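Local coordinates for protein beta-agarase B (Zobellia galactanivorans, PDB 4ATF) that hydrolyses the beta-1,4-linkages between beta-D-galactose and 3,6-anhydro-alpha-L-galactose in agarose, cutting at random and retaining the anomeric configuration, at residues A87-K90 with K95-M98; Y145-S150 with K155-F160; S268-A271 with N277-T280. The protein carries 1 engineered substitution. All blocks are in the same frame, centred on the assembly; numbering follows the deposited sequence.

Contact 1 (A87-K90 with K95-M98); sequences ATRK and KINM
The Arg89 guanidinium comes obliquely to Ile96, NH2 resting 3.5 Å from Ile96 CG1. The chain gets there by leaving with CG anti to the backbone N (chi1 -161°) and bending back at chi2 and chi3. The Asn97 amide, on the other side of the hairpin with Thr88, sets its OD1 3.6 Å from Lys90 CB. A water lies within hydrogen-bonding distance of Asn97 OD1, Thr88 OG1 and Arg89 O, and Thr88 OG1 is also hydrogen-bonded to Arg75 NE.

Backbone bonds fix the antiparallel pairing. Thr88 and Asn97 form the hydrogen-bonded pair, with Thr88 N to Asn97 O 3.0 Å and Asn97 N to Thr88 O 2.8 Å; Arg89 and Ile96 are the non-hydrogen-bonded pair. Lys90 N then reaches Lys95 O at 2.8 Å. On the Ile96 side, Ala87 CB packs 3.7 Å from Ile96 CG2. The two lysine chains run side by side.

Glu70 takes the salt bridge of Lys90 NZ and a hydrogen bond from Asn97 ND2, while Arg89 NH1 pairs with Asp283 and NH2 meets Asp94 O. The antiparallel hairpin of strands 82-89 and 96-103, part of the GH16 beta-jelly-roll, is extended by strand 69-71, which runs parallel to 96-103.

Contact 2 (Y145-S150 with K155-F160); sequences YGADYS and KDHSYF
Tyr149 and Asp156 face each other as a non-hydrogen-bonded antiparallel pair, and Ser150 and Lys155 follow as a hydrogen-bonded one, making a short two-stranded beta hairpin whose second arm turns straight into helix 158-161. Ser150 N bonds Lys155 O at 2.9 Å, almost perfectly straight (176° at the hydrogen), and Lys155 N returns to Ser150 O at 3.1 Å. One step further, His157 N gives its hydrogen to Asp148 O at 2.8 Å. The segments then splay apart, and water 2 spans the wider end by accepting from Tyr145 N and donating to Phe160 O.

His157 is the N-cap of the helix, and its side chain fills the space between the diverging segments, with the ring against Ala147 CB and Tyr145 CB; Arg267 and Tyr279 also adjoin it. Just ahead of it Asp156 forms an Asx turn: OD1 accepts from Ser158 N at 2.9 Å and also from Ser158 OG, so one carboxylate oxygen grips Ser158, the first residue of the helix, by two bonds.

Tyr145 and Phe160 point the same way, side by side, CB to CB 4.1 Å, their ring planes inclined at 71°. Both line the agar-oligosaccharide pocket. Tyr145 lies close to the engineered Asp143, at the position of the probable proton donor, and its OH bonds Gln264; Phe160 has Arg267 as a cation-pi partner.

At the outer end, Tyr149 swings its ring over the hairpin, CG anti to the backbone N (chi1 -175°). Lys155 O sits over one face of that ring, towards its rim, 3.3 Å from Tyr149 CD1.

Contact 3 (S268-A271 with N277-T280); sequences SSPA and NTYT
Pro270 packs against Asn277 and Thr278 where the long loop between helix 265-268 and helix 283-286 doubles back on itself, an irregular excursion from the beta-jelly-roll of family GH16. No hydrogen bond joins the two segments directly; side-chain packing brings them together, and polar bonds to residues outside them hold each in place.

The packing has two centres. At the first, the proline ring meets Thr278 at about a right angle, its CG and its CD each 3.3 Å from Thr278 OG1, while Pro270 CB lies 3.6 Å from Asn277 O. Thr278 is turned with OG1 beside its backbone N (chi1 -60°), which presents the oxygen to the ring and leaves CG2 to approach the helix end, 3.6 Å from Ser268 O. A glycine in place of Pro270 would take away the ring and is likely to open a gap beside Thr278 and Asn277, and to let the backbone after the helix move more freely. The second centre is Ser268 against Thr280.

The polar bonds run to shared or nearby partners. Asp263 ties the ends of the loop together, one carboxylate oxygen bonded to Ser268 OG and the other to Thr280 OG1. Thr278 OG1 also has a hydrogen bond with Leu274 O, so the oxygen beside the proline has a polar mate, and Asn277 OD1 bonds Ser272 OG.

Tyr279, between Thr278 and Thr280, belongs to the glycan pocket, its side chain about 4 Å at nearest from a bound beta-D-galactose unit. The loop thus forms part of the cleft wall. Beside the helix end, Ser268 CB and Thr280 CB meet carbon to carbon at 3.8 Å.

In chain order, contact 1 lies on the hairpin of strands 82-89 and 96-103; contact 2 starts at the end of strand 137-145 and runs into helix 158-161. These strands belong to the GH16 beta-jelly-roll, whereas contact 3 closes a loop after helix 265-268. Contact 3 is the middle one in space, its centre about 13 Å from that of contact 2 and about 17 Å from that of contact 1, touching both: Tyr279 on contact 2, Thr280 on Ile96. Contacts 1 and 2, centres about 20 Å apart, do not meet. Contacts 2 and 3 both supply glycan-pocket residues (Tyr145, Tyr159 and Phe160; Tyr279) and so probably shape the same part of the cleft.

Contact 1 (A87-K90 with K95-M98)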
ATOM      1  N   ALA A  87       5.392  -1.807 -15.338  1.00 15.54           N
ATOM      2  CA  ALA A  87       5.542  -0.388 -15.711  1.00 16.26           C
ATOM      3  C   ALA A  87       6.182  -0.201 -17.134  1.00 16.34           C
ATOM      4  O   ALA A  87       7.192  -0.836 -17.418  1.00 16.42           O
ATOM      5  CB  ALA A  87       6.441   0.315 -14.656  1.00 15.09           C
ATOM      6  N   THR A  88       5.647   0.681 -17.979  1.00 15.98           N
ATOM      7  CA  THR A  88       6.281   0.975 -19.284  1.00 15.86           C
ATOM      8  C   THR A  88       6.227   2.487 -19.513  1.00 16.36           C
ATOM      9  O   THR A  88       5.247   3.138 -19.080  1.00 15.63           O
ATOM     10  CB  THR A  88       5.585   0.243 -20.446  1.00 18.19           C
ATOM     11  OG1 THR A  88       4.172   0.550 -20.423  1.00 18.50           O
ATOM     12  CG2 THR A  88       5.820  -1.290 -20.316  1.00 17.07           C
ATOM     13  N   ARG A  89       7.255   3.047 -20.149  1.00 15.45           N
ATOM     14  CA  ARG A  89       7.230   4.482 -20.536  1.00 17.22           C
ATOM     15  C   ARG A  89       6.039   4.801 -21.455  1.00 18.86           C
ATOM     16  O   ARG A  89       5.740   4.075 -22.433  1.00 18.33           O
ATOM     17  CB  ARG A  89       8.532   4.878 -21.246  1.00 18.01           C
ATOM     18  CG  ARG A  89       8.786   6.398 -21.275  1.00 18.96           C
ATOM     19  CD  ARG A  89      10.198   6.571 -20.655  1.00 26.71           C
ATOM     20  NE  ARG A  89       9.979   7.124 -19.406  1.00 23.27           N
ATOM     21  CZ  ARG A  89      10.783   7.163 -18.338  1.00 20.58           C
ATOM     22  NH1 ARG A  89      12.025   6.618 -18.201  1.00 18.04           N
ATOM     23  NH2 ARG A  89      10.239   7.791 -17.339  1.00 16.42           N
ATOM     24  N   LYS A  90       5.316   5.864 -21.120  1.00 18.35           N
ATOM     25  CA  LYS A  90       4.246   6.329 -22.001  1.00 19.24           C
ATOM     26  C   LYS A  90       4.870   6.840 -23.289  1.00 21.04           C
ATOM     27  O   LYS A  90       5.823   7.626 -23.257  1.00 20.35           O
ATOM     28  CB  LYS A  90       3.411   7.425 -21.319  1.00 18.88           C
ATOM     29  CG  LYS A  90       2.282   8.003 -22.188  1.00 21.33           C
ATOM     30  CD  LYS A  90       1.457   9.018 -21.387  1.00 21.57           C
ATOM     31  CE  LYS A  90       0.388   9.702 -22.286  1.00 25.14           C
ATOM     32  NZ  LYS A  90      -0.413  10.693 -21.484  1.00 23.99           N
ATOM     33  N   LYS A  95       6.027  10.380 -18.572  1.00 18.00           N
ATOM     34  CA  LYS A  95       5.136   9.562 -17.733  1.00 17.45           C
ATOM     35  C   LYS A  95       5.392   8.037 -17.893  1.00 16.97           C
ATOM     36  O   LYS A  95       5.935   7.562 -18.927  1.00 15.07           O
ATOM     37  CB  LYS A  95       3.655   9.923 -17.989  1.00 18.31           C
ATOM     38  CG  LYS A  95       3.317  11.331 -17.385  1.00 22.82           C
ATOM     39  CD  LYS A  95       1.954  11.894 -17.723  0.80 26.97           C
ATOM     40  CE  LYS A  95       1.721  13.192 -16.916  0.80 29.94           C
ATOM     41  NZ  LYS A  95       2.179  13.016 -15.499  0.80 32.59           N
ATOM     42  N   ILE A  96       5.073   7.301 -16.827  1.00 14.56           N
ATOM     43  CA  ILE A  96       5.200   5.867 -16.811  1.00 14.52           C
ATOM     44  C   ILE A  96       3.813   5.265 -16.562  1.00 14.87           C
ATOM     45  O   ILE A  96       3.187   5.535 -15.535  1.00 15.01           O
ATOM     46  CB  ILE A  96       6.167   5.402 -15.707  1.00 14.08           C
ATOM     47  CG1 ILE A  96       7.514   6.136 -15.869  1.00 13.41           C
ATOM     48  CG2 ILE A  96       6.369   3.857 -15.790  1.00 12.77           C
ATOM     49  CD1 ILE A  96       8.446   6.033 -14.596  1.00 14.33           C
ATOM     50  N   ASN A  97       3.324   4.487 -17.512  1.00 13.11           N
ATOM     51  CA  ASN A  97       2.085   3.723 -17.324  1.00 13.55           C
ATOM     52  C   ASN A  97       2.286   2.500 -16.411  1.00 13.53           C
ATOM     53  O   ASN A  97       3.249   1.711 -16.594  1.00 15.57           O
ATOM     54  CB  ASN A  97       1.571   3.232 -18.697  1.00 14.37           C
ATOM     55  CG  ASN A  97       1.173   4.362 -19.647  1.00 16.10           C
ATOM     56  OD1 ASN A  97       1.546   4.355 -20.834  1.00 17.71           O
ATOM     57  ND2 ASN A  97       0.360   5.321 -19.157  1.00 16.37           N
ATOM     58  N   MET A  98       1.397   2.275 -15.442  1.00 13.62           N
ATOM     59  CA  MET A  98       1.629   1.158 -14.481  1.00 11.89           C
ATOM     60  C   MET A  98       0.232   0.846 -13.930  1.00 12.22           C
ATOM     61  O   MET A  98      -0.786   1.547 -14.268  1.00 13.29           O
ATOM     62  CB  MET A  98       2.670   1.529 -13.387  0.70  9.76           C
ATOM     63  CG  MET A  98       2.260   2.650 -12.466  0.70  8.63           C
ATOM     64  SD  MET A  98       3.677   3.321 -11.499  1.00 14.64           S
ATOM     65  CE  MET A  98       4.775   4.048 -12.715  1.00 13.38           C
TER
HETATM   66  O   HOH W   1       3.344   2.621 -21.956  1.00 19.06           O

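Contact 2 (Y145-S150 with K155-F160)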
ATOM      1  N   TYR A 145      10.256   0.752  -1.621  1.00 10.59           N
ATOM      2  CA  TYR A 145      11.016   1.154  -2.823  1.00 10.39           C
ATOM      3  C   TYR A 145      12.138   0.122  -2.883  1.00 10.29           C
ATOM      4  O   TYR A 145      13.168   0.273  -2.223  1.00  9.72           O
ATOM      5  CB  TYR A 145      11.560   2.607  -2.653  1.00 10.40           C
ATOM      6  CG  TYR A 145      10.436   3.558  -2.293  1.00 13.82           C
ATOM      7  CD1 TYR A 145      10.063   3.747  -0.955  1.00 15.49           C
ATOM      8  CD2 TYR A 145       9.662   4.221  -3.282  1.00 13.63           C
ATOM      9  CE1 TYR A 145       9.003   4.582  -0.592  1.00 15.76           C
ATOM     10  CE2 TYR A 145       8.573   5.102  -2.888  1.00 13.66           C
ATOM     11  CZ  TYR A 145       8.272   5.260  -1.556  1.00 16.39           C
ATOM     12  OH  TYR A 145       7.209   6.071  -1.115  1.00 18.63           O
ATOM     13  N   GLY A 146      11.963  -0.961  -3.643  1.00  9.95           N
ATOM     14  CA  GLY A 146      12.872  -2.106  -3.496  1.00 10.63           C
ATOM     15  C   GLY A 146      14.231  -2.158  -4.202  1.00 11.75           C
ATOM     16  O   GLY A 146      15.007  -3.083  -3.922  1.00 11.37           O
ATOM     17  N   ALA A 147      14.527  -1.229  -5.124  1.00 11.70           N
ATOM     18  CA  ALA A 147      15.707  -1.399  -6.023  1.00 12.22           C
ATOM     19  C   ALA A 147      17.033  -1.602  -5.272  1.00 12.74           C
ATOM     20  O   ALA A 147      17.299  -0.890  -4.267  1.00 11.14           O
ATOM     21  CB  ALA A 147      15.881  -0.192  -6.980  1.00 12.05           C
ATOM     22  N   ASP A 148      17.875  -2.511  -5.777  1.00 12.19           N
ATOM     23  CA  ASP A 148      19.267  -2.578  -5.259  1.00 13.87           C
ATOM     24  C   ASP A 148      20.072  -1.313  -5.640  1.00 14.10           C
ATOM     25  O   ASP A 148      20.959  -0.877  -4.881  1.00 13.90           O
ATOM     26  CB  ASP A 148      19.984  -3.777  -5.877  1.00 14.54           C
ATOM     27  CG  ASP A 148      19.367  -5.137  -5.392  1.00 18.27           C
ATOM     28  OD1 ASP A 148      18.864  -5.198  -4.214  1.00 19.98           O
ATOM     29  OD2 ASP A 148      19.425  -6.132  -6.168  1.00 18.58           O
ATOM     30  N   TYR A 149      19.774  -0.752  -6.820  1.00 13.41           N
ATOM     31  CA  TYR A 149      20.600   0.316  -7.389  1.00 14.01           C
ATOM     32  C   TYR A 149      19.714   1.282  -8.143  1.00 13.85           C
ATOM     33  O   TYR A 149      18.750   0.833  -8.759  1.00 13.21           O
ATOM     34  CB  TYR A 149      21.601  -0.295  -8.373  1.00 14.77           C
ATOM     35  CG  TYR A 149      22.572   0.746  -8.915  1.00 17.01           C
ATOM     36  CD1 TYR A 149      23.681   1.175  -8.175  1.00 18.20           C
ATOM     37  CD2 TYR A 149      22.350   1.345 -10.173  1.00 19.18           C
ATOM     38  CE1 TYR A 149      24.559   2.170  -8.693  1.00 19.81           C
ATOM     39  CE2 TYR A 149      23.203   2.331 -10.671  1.00 19.95           C
ATOM     40  CZ  TYR A 149      24.298   2.750  -9.948  1.00 21.52           C
ATOM     41  OH  TYR A 149      25.117   3.768 -10.524  1.00 22.34           O
ATOM     42  N   SER A 150      20.046   2.590  -8.139  1.00 12.03           N
ATOM     43  CA  SER A 150      19.308   3.605  -8.960  1.00 12.70           C
ATOM     44  C   SER A 150      20.202   4.281 -10.064  1.00 13.70           C
ATOM     45  O   SER A 150      21.143   5.013  -9.758  1.00 13.99           O
ATOM     46  CB  SER A 150      18.696   4.692  -8.056  1.00 12.44           C
ATOM     47  OG  SER A 150      18.214   5.824  -8.839  1.00 12.35           O
ATOM     48  N   LYS A 155      23.459   5.772  -7.856  1.00 15.99           N
ATOM     49  CA  LYS A 155      23.834   5.293  -6.493  1.00 17.16           C
ATOM     50  C   LYS A 155      23.265   3.943  -6.067  1.00 16.19           C
ATOM     51  O   LYS A 155      22.155   3.561  -6.458  1.00 15.89           O
ATOM     52  CB  LYS A 155      23.670   6.383  -5.366  1.00 18.34           C
ATOM     53  CG  LYS A 155      22.354   7.089  -5.255  1.00 23.60           C
ATOM     54  CD  LYS A 155      22.101   7.855  -3.914  1.00 27.26           C
ATOM     55  CE  LYS A 155      22.776   9.195  -3.827  1.00 30.19           C
ATOM     56  NZ  LYS A 155      22.340   9.966  -2.652  1.00 28.65           N
ATOM     57  N   ASP A 156      24.034   3.243  -5.242  1.00 14.73           N
ATOM     58  CA  ASP A 156      23.532   2.125  -4.447  1.00 15.63           C
ATOM     59  C   ASP A 156      22.248   2.548  -3.735  1.00 14.93           C
ATOM     60  O   ASP A 156      22.204   3.647  -3.128  1.00 15.63           O
ATOM     61  CB  ASP A 156      24.637   1.727  -3.462  1.00 17.30           C
ATOM     62  CG  ASP A 156      24.306   0.512  -2.618  1.00 22.34           C
ATOM     63  OD1 ASP A 156      23.227   0.396  -2.161  1.00 23.24           O
ATOM     64  OD2 ASP A 156      25.205  -0.285  -2.306  1.00 29.88           O
ATOM     65  N   HIS A 157      21.182   1.725  -3.798  1.00 13.49           N
ATOM     66  CA  HIS A 157      19.847   2.147  -3.333  1.00 12.93           C
ATOM     67  C   HIS A 157      19.472   1.342  -2.044  1.00 13.95           C
ATOM     68  O   HIS A 157      18.329   1.259  -1.641  1.00 13.17           O
ATOM     69  CB  HIS A 157      18.867   2.115  -4.568  1.00 12.43           C
ATOM     70  CG  HIS A 157      17.442   2.512  -4.293  1.00 13.21           C
ATOM     71  ND1 HIS A 157      16.967   3.807  -4.397  1.00 14.25           N
ATOM     72  CD2 HIS A 157      16.366   1.746  -4.024  1.00  9.04           C
ATOM     73  CE1 HIS A 157      15.667   3.816  -4.173  1.00 10.49           C
ATOM     74  NE2 HIS A 157      15.285   2.583  -3.937  1.00 14.09           N
ATOM     75  N   SER A 158      20.491   0.803  -1.363  1.00 13.42           N
ATOM     76  CA  SER A 158      20.230  -0.136  -0.287  1.00 14.95           C
ATOM     77  C   SER A 158      19.655   0.630   0.939  1.00 15.15           C
ATOM     78  O   SER A 158      19.028   0.040   1.847  1.00 15.13           O
ATOM     79  CB  SER A 158      21.505  -0.997   0.004  1.00 14.62           C
ATOM     80  OG  SER A 158      22.454  -0.160   0.631  1.00 16.76           O
ATOM     81  N   TYR A 159      19.806   1.958   0.958  1.00 15.08           N
ATOM     82  CA  TYR A 159      19.088   2.735   1.997  1.00 15.02           C
ATOM     83  C   TYR A 159      17.585   2.447   1.989  1.00 14.29           C
ATOM     84  O   TYR A 159      16.940   2.324   3.067  1.00 13.45           O
ATOM     85  CB  TYR A 159      19.303   4.222   1.791  1.00 15.73           C
ATOM     86  CG  TYR A 159      18.606   5.044   2.862  1.00 18.83           C
ATOM     87  CD1 TYR A 159      19.266   5.324   4.096  1.00 22.29           C
ATOM     88  CD2 TYR A 159      17.309   5.539   2.668  1.00 19.88           C
ATOM     89  CE1 TYR A 159      18.648   6.108   5.105  1.00 24.08           C
ATOM     90  CE2 TYR A 159      16.672   6.309   3.676  1.00 23.88           C
ATOM     91  CZ  TYR A 159      17.376   6.607   4.900  1.00 25.76           C
ATOM     92  OH  TYR A 159      16.772   7.364   5.913  1.00 28.27           O
ATOM     93  N   PHE A 160      17.032   2.377   0.783  1.00 11.89           N
ATOM     94  CA  PHE A 160      15.642   1.974   0.576  1.00 12.00           C
ATOM     95  C   PHE A 160      15.358   0.473   0.420  1.00 11.73           C
ATOM     96  O   PHE A 160      14.268  -0.006   0.869  1.00 12.94           O
ATOM     97  CB  PHE A 160      15.116   2.724  -0.654  1.00 10.76           C
ATOM     98  CG  PHE A 160      14.954   4.197  -0.393  1.00 13.96           C
ATOM     99  CD1 PHE A 160      13.911   4.653   0.441  1.00 15.12           C
ATOM    100  CD2 PHE A 160      15.885   5.131  -0.887  1.00 16.10           C
ATOM    101  CE1 PHE A 160      13.752   6.067   0.696  1.00 19.46           C
ATOM    102  CE2 PHE A 160      15.739   6.545  -0.604  1.00 16.33           C
ATOM    103  CZ  PHE A 160      14.659   6.997   0.169  1.00 15.93           C
TER
HETATM  104  O   HOH W   2      11.736   1.323   0.860  1.00 10.79           O
HETATM  105  O   HOH W   3      22.064  -2.615  -3.075  1.00 18.16           O

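Contact 3 (S268-A271 with N277-T280)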
ATOM      1  N   SER A 268      10.849  11.491  -7.942  1.00 16.85           N
ATOM      2  CA  SER A 268      11.212  11.945  -9.345  1.00 16.35           C
ATOM      3  C   SER A 268      11.500  13.431  -9.529  1.00 17.69           C
ATOM      4  O   SER A 268      12.201  13.821 -10.475  1.00 15.62           O
ATOM      5  CB  SER A 268      10.147  11.487 -10.368  1.00 16.74           C
ATOM      6  OG  SER A 268       8.861  12.015 -10.039  1.00 16.00           O
ATOM      7  N   SER A 269      10.967  14.277  -8.647  1.00 19.15           N
ATOM      8  CA  SER A 269      11.282  15.733  -8.692  1.00 21.34           C
ATOM      9  C   SER A 269      11.617  16.181  -7.283  1.00 21.77           C
ATOM     10  O   SER A 269      10.828  16.934  -6.712  1.00 23.34           O
ATOM     11  CB  SER A 269      10.055  16.559  -9.098  1.00 22.62           C
ATOM     12  OG  SER A 269       9.738  16.300 -10.436  1.00 25.38           O
ATOM     13  N   PRO A 270      12.725  15.716  -6.715  0.80 20.97           N
ATOM     14  CA  PRO A 270      13.026  16.040  -5.327  0.80 22.07           C
ATOM     15  C   PRO A 270      13.167  17.541  -5.064  0.80 23.27           C
ATOM     16  O   PRO A 270      13.642  18.289  -5.935  0.80 22.91           O
ATOM     17  CB  PRO A 270      14.362  15.363  -5.111  0.80 20.89           C
ATOM     18  CG  PRO A 270      14.968  15.391  -6.466  0.80 19.34           C
ATOM     19  CD  PRO A 270      13.852  15.027  -7.353  0.80 20.80           C
ATOM     20  N   ALA A 271      12.758  17.911  -3.857  0.70 25.17           N
ATOM     21  CA  ALA A 271      12.905  19.246  -3.247  0.70 28.11           C
ATOM     22  C   ALA A 271      14.246  19.871  -3.512  0.70 28.63           C
ATOM     23  O   ALA A 271      14.337  21.050  -3.852  0.70 28.83           O
ATOM     24  CB  ALA A 271      12.719  19.133  -1.738  0.70 29.46           C
ATOM     25  N   ASN A 277      19.495  12.935  -5.637  1.00 23.43           N
ATOM     26  CA  ASN A 277      18.394  12.536  -4.752  1.00 23.03           C
ATOM     27  C   ASN A 277      17.177  12.205  -5.642  1.00 19.89           C
ATOM     28  O   ASN A 277      16.032  12.181  -5.145  1.00 17.64           O
ATOM     29  CB  ASN A 277      17.924  13.682  -3.791  1.00 24.81           C
ATOM     30  CG  ASN A 277      18.972  14.091  -2.777  0.80 31.28           C
ATOM     31  OD1 ASN A 277      19.231  15.278  -2.608  0.80 37.46           O
ATOM     32  ND2 ASN A 277      19.582  13.121  -2.108  0.80 34.20           N
ATOM     33  N   THR A 278      17.430  12.019  -6.951  1.00 17.29           N
ATOM     34  CA  THR A 278      16.346  11.749  -7.927  1.00 17.30           C
ATOM     35  C   THR A 278      16.267  10.261  -8.223  1.00 15.38           C
ATOM     36  O   THR A 278      17.207   9.678  -8.787  1.00 14.97           O
ATOM     37  CB  THR A 278      16.565  12.539  -9.237  1.00 17.37           C
ATOM     38  OG1 THR A 278      16.573  13.920  -8.906  1.00 17.78           O
ATOM     39  CG2 THR A 278      15.437  12.289 -10.214  1.00 16.23           C
ATOM     40  N   TYR A 279      15.196   9.647  -7.762  1.00 14.29           N
ATOM     41  CA  TYR A 279      15.053   8.144  -7.825  1.00 13.50           C
ATOM     42  C   TYR A 279      13.821   7.772  -8.649  1.00 13.72           C
ATOM     43  O   TYR A 279      12.687   7.695  -8.125  1.00 12.68           O
ATOM     44  CB  TYR A 279      14.891   7.545  -6.431  1.00 13.19           C
ATOM     45  CG  TYR A 279      16.006   7.910  -5.453  1.00 13.27           C
ATOM     46  CD1 TYR A 279      17.283   7.314  -5.574  1.00 15.80           C
ATOM     47  CD2 TYR A 279      15.779   8.795  -4.373  1.00 15.48           C
ATOM     48  CE1 TYR A 279      18.315   7.605  -4.679  1.00 16.92           C
ATOM     49  CE2 TYR A 279      16.818   9.098  -3.445  1.00 15.22           C
ATOM     50  CZ  TYR A 279      18.083   8.481  -3.619  1.00 18.88           C
ATOM     51  OH  TYR A 279      19.167   8.719  -2.761  1.00 21.23           O
ATOM     52  N   THR A 280      14.051   7.493  -9.921  1.00 12.91           N
ATOM     53  CA  THR A 280      12.937   7.128 -10.805  1.00 13.66           C
ATOM     54  C   THR A 280      13.560   6.295 -11.976  1.00 13.74           C
ATOM     55  O   THR A 280      14.739   6.498 -12.306  1.00 13.83           O
ATOM     56  CB  THR A 280      12.223   8.435 -11.333  1.00 14.26           C
ATOM     57  OG1 THR A 280      11.029   8.105 -12.065  1.00 14.15           O
ATOM     58  CG2 THR A 280      13.215   9.294 -12.198  1.00 14.12           C
TER